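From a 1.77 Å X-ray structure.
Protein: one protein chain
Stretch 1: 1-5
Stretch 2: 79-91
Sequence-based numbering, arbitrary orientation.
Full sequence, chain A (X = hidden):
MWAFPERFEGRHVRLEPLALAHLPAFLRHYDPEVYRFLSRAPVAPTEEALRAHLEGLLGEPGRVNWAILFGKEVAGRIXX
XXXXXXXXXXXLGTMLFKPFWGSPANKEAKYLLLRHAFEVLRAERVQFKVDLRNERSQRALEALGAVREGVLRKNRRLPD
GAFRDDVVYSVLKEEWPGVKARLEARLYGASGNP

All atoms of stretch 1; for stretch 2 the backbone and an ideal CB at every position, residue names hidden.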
# COMPACT_ATOMS: atom_id res chain seq x y z
N MET A 1 12.14 -15.44 -3.79
CA MET A 1 12.51 -14.02 -4.02
C MET A 1 12.85 -13.77 -5.51
O MET A 1 13.31 -14.68 -6.23
CB MET A 1 13.72 -13.67 -3.15
CG MET A 1 14.45 -12.43 -3.55
SD MET A 1 15.73 -12.02 -2.34
CE MET A 1 14.78 -11.07 -1.18
N TRP A 2 12.57 -12.56 -6.00
CA TRP A 2 12.96 -12.25 -7.37
C TRP A 2 14.41 -11.80 -7.42
O TRP A 2 14.89 -11.11 -6.51
CB TRP A 2 12.11 -11.10 -7.95
CG TRP A 2 10.75 -11.52 -8.34
CD1 TRP A 2 10.34 -12.79 -8.66
CD2 TRP A 2 9.63 -10.66 -8.60
NE1 TRP A 2 9.03 -12.77 -9.12
CE2 TRP A 2 8.58 -11.47 -9.09
CE3 TRP A 2 9.42 -9.27 -8.46
CZ2 TRP A 2 7.33 -10.94 -9.46
CZ3 TRP A 2 8.16 -8.75 -8.82
CH2 TRP A 2 7.14 -9.58 -9.31
N ALA A 3 15.13 -12.20 -8.46
CA ALA A 3 16.50 -11.75 -8.63
C ALA A 3 16.52 -10.73 -9.75
O ALA A 3 15.90 -10.94 -10.81
CB ALA A 3 17.41 -12.91 -9.00
N PHE A 4 17.24 -9.63 -9.53
CA PHE A 4 17.39 -8.60 -10.55
C PHE A 4 18.88 -8.51 -10.94
O PHE A 4 19.76 -8.96 -10.20
CB PHE A 4 17.00 -7.24 -9.98
CG PHE A 4 15.54 -7.08 -9.72
CD1 PHE A 4 14.73 -6.49 -10.69
CD2 PHE A 4 14.97 -7.50 -8.52
CE1 PHE A 4 13.34 -6.33 -10.43
CE2 PHE A 4 13.61 -7.35 -8.27
CZ PHE A 4 12.80 -6.76 -9.24
N PRO A 5 19.17 -7.96 -12.12
CA PRO A 5 20.57 -7.81 -12.53
C PRO A 5 21.22 -6.70 -11.67
O PRO A 5 20.53 -5.75 -11.23
CB PRO A 5 20.49 -7.31 -13.96
CG PRO A 5 19.06 -7.62 -14.40
CD PRO A 5 18.25 -7.47 -13.16
N UNK A 79 14.53 2.76 -8.32
CA UNK A 79 14.33 1.79 -7.25
C UNK A 79 13.17 0.87 -7.45
O UNK A 79 12.10 1.34 -7.87
CB UNK A 79 14.15 2.52 -5.92
N UNK A 80 13.38 -0.41 -7.10
CA UNK A 80 12.31 -1.39 -7.06
C UNK A 80 11.94 -1.32 -5.59
O UNK A 80 12.79 -1.52 -4.73
CB UNK A 80 12.71 -2.79 -7.54
N UNK A 81 10.67 -1.02 -5.33
CA UNK A 81 10.15 -0.84 -3.97
C UNK A 81 9.13 -1.91 -3.64
O UNK A 81 8.26 -2.24 -4.45
CB UNK A 81 9.52 0.55 -3.81
N UNK A 82 9.28 -2.49 -2.45
CA UNK A 82 8.31 -3.48 -1.99
C UNK A 82 7.94 -4.56 -3.02
O UNK A 82 6.76 -4.76 -3.35
CB UNK A 82 7.04 -2.75 -1.56
N UNK A 83 8.93 -5.26 -3.54
CA UNK A 83 8.61 -6.30 -4.53
C UNK A 83 7.90 -7.45 -3.80
O UNK A 83 8.32 -7.86 -2.71
CB UNK A 83 9.87 -6.80 -5.24
N UNK A 84 6.83 -7.95 -4.40
CA UNK A 84 6.06 -9.03 -3.79
C UNK A 84 5.81 -10.10 -4.82
O UNK A 84 4.76 -10.10 -5.47
CB UNK A 84 4.74 -8.52 -3.21
N UNK A 85 6.78 -11.00 -5.01
CA UNK A 85 6.71 -12.10 -5.97
C UNK A 85 5.43 -12.89 -5.82
O UNK A 85 4.90 -13.38 -6.82
CB UNK A 85 7.91 -13.03 -5.81
N UNK A 86 4.95 -13.04 -4.59
CA UNK A 86 3.74 -13.83 -4.38
C UNK A 86 2.51 -13.21 -5.02
O UNK A 86 1.54 -13.91 -5.31
CB UNK A 86 3.49 -14.02 -2.88
N UNK A 87 2.57 -11.92 -5.28
CA UNK A 87 1.44 -11.26 -5.91
C UNK A 87 1.86 -10.73 -7.29
O UNK A 87 1.12 -9.99 -7.93
CB UNK A 87 0.92 -10.13 -5.03
N UNK A 88 3.03 -11.16 -7.74
CA UNK A 88 3.59 -10.75 -9.03
C UNK A 88 3.51 -9.24 -9.20
O UNK A 88 3.10 -8.76 -10.25
CB UNK A 88 2.86 -11.45 -10.18
N UNK A 89 3.92 -8.49 -8.19
CA UNK A 89 3.87 -7.04 -8.34
C UNK A 89 5.02 -6.35 -7.63
O UNK A 89 5.66 -6.92 -6.75
CB UNK A 89 2.54 -6.50 -7.81
N UNK A 90 5.27 -5.11 -8.05
CA UNK A 90 6.28 -4.30 -7.39
C UNK A 90 5.97 -2.85 -7.65
O UNK A 90 5.04 -2.52 -8.43
CB UNK A 90 7.69 -4.65 -7.87
N UNK A 91 6.70 -1.96 -6.98
CA UNK A 91 6.54 -0.51 -7.20
C UNK A 91 7.87 -0.02 -7.76
O UNK A 91 8.93 -0.56 -7.42
CB UNK A 91 6.16 0.23 -5.92

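Stretch 1 is extended and offers two aromatic rings, Trp2 and Phe4, to a hairpin-like stretch 2. No hydrogen bond joins the two stretches, so the contact is one of apolar surfaces.

Position 79 has extended strand angles, and its ideal CB has nothing of stretch 1 within 5.5 Å. Stretch 1 sets no demand here, so any residue tolerated in a strand would do. The residue is Ser79.

Position 80 points toward stretch 1, with its ideal CB 4.3 Å from Phe4 CZ. An apolar side chain of modest size would suit, and beta-branched ones favour strands. It is Val80; its CG2 lies 3.8 Å from Phe4 CE1.

Position 81 is out of reach, and its backbone pairs with 91 in both directions. Many residues would fit. It is Ile81.

Position 82 has phi/psi of 47/55, a left-handed corner. Glycine or asparagine is common there; the deposited residue is Ala82.

Position 83 points toward stretch 1, its ideal CB 4.1 Å from Trp2 CE3 and 4.8 Å from Phe4 CE2. A compact apolar group would suit, and a phi of -70° admits proline. It is Pro83, with CB 4.3 Å from Trp2 CE3.

Position 84 points away, leaving room for a polar chain. It is Glu84, whose side chain makes a long salt bridge to the side chain at position 89.

Position 85 points sideways, but its ideal CB is 3.5 Å from Trp2 NE1 and sits over the indole. Phi is -51°. A flat or compact apolar group would suit, proline especially. Pro85 places CB 3.8 Å from the centroid of the five-membered ring of Trp2, 13° off the normal, a CH-pi contact over the face. Its CG is 3.8 Å from Trp2 CG and 4.3 Å from Met1 CA.

Positions 86 and 87 point away, and polar residues would do. They are Glu86 and His87.

Position 88 is again left-handed (48/47) and points away. Glycine, asparagine or another small residue would suit. It is Ala88, whose backbone C meets the edge of the Trp2 ring, 3.6 Å from CH2.

Position 89 also points away, so a long chain is possible. In Lys89 the backbone N is 3.6 Å from Trp2 CH2, while the side chain runs to the long salt bridge, Lys89 NZ to Glu84 OE2, 3.9 Å.

Position 90 points toward stretch 1, its ideal CB 4.2 Å from Trp2 CZ3. A branched apolar chain could reach both rings. Leu90 does: CD2 is 3.7 Å from Trp2 CZ3 and 3.8 Å from Phe4 CZ.

Position 91 is out of reach. Stretch 1 sets no limit, so polar or apolar chains would both serve. It is Glu91.

Stretch 2 (79-91) SVIAPEPEHAKLE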
# COMPACT_ATOMS: atom_id res chain seq x y z
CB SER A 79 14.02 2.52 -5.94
OG SER A 79 15.04 3.49 -5.69
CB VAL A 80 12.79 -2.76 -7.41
CG1 VAL A 80 11.76 -3.81 -6.93
CG2 VAL A 80 12.90 -2.82 -8.92
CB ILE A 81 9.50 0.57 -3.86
CG1 ILE A 81 10.59 1.63 -4.04
CG2 ILE A 81 8.78 0.76 -2.51
CD1 ILE A 81 10.02 3.05 -4.25
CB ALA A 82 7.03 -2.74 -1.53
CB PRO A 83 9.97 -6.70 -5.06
CG PRO A 83 10.91 -6.47 -3.89
CD PRO A 83 10.39 -5.15 -3.34
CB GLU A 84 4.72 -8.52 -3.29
CG GLU A 84 4.78 -7.57 -2.12
CD GLU A 84 3.39 -7.27 -1.58
OE1 GLU A 84 2.68 -8.22 -1.22
OE2 GLU A 84 3.01 -6.08 -1.54
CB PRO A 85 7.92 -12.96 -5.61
CG PRO A 85 8.87 -12.02 -5.03
CD PRO A 85 8.03 -11.06 -4.23
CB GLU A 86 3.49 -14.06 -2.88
CG GLU A 86 4.60 -14.89 -2.21
CD GLU A 86 4.75 -16.31 -2.80
OE1 GLU A 86 3.80 -17.12 -2.68
OE2 GLU A 86 5.83 -16.61 -3.38
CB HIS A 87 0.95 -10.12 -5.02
CG HIS A 87 0.33 -10.60 -3.74
ND1 HIS A 87 -0.84 -11.33 -3.72
CD2 HIS A 87 0.70 -10.44 -2.45
CE1 HIS A 87 -1.17 -11.60 -2.46
NE2 HIS A 87 -0.24 -11.07 -1.67
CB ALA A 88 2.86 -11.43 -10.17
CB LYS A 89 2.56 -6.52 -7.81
CG LYS A 89 2.45 -6.66 -6.30
CD LYS A 89 1.12 -6.11 -5.80
CE LYS A 89 1.07 -6.21 -4.29
NZ LYS A 89 -0.19 -5.62 -3.76
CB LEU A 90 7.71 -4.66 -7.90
CG LEU A 90 8.04 -4.49 -9.38
CD1 LEU A 90 8.40 -3.07 -9.72
CD2 LEU A 90 9.26 -5.35 -9.69
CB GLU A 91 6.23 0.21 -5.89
CG GLU A 91 6.13 1.74 -6.07
CD GLU A 91 5.61 2.42 -4.82
OE1 GLU A 91 4.72 1.83 -4.17
OE2 GLU A 91 6.08 3.53 -4.49
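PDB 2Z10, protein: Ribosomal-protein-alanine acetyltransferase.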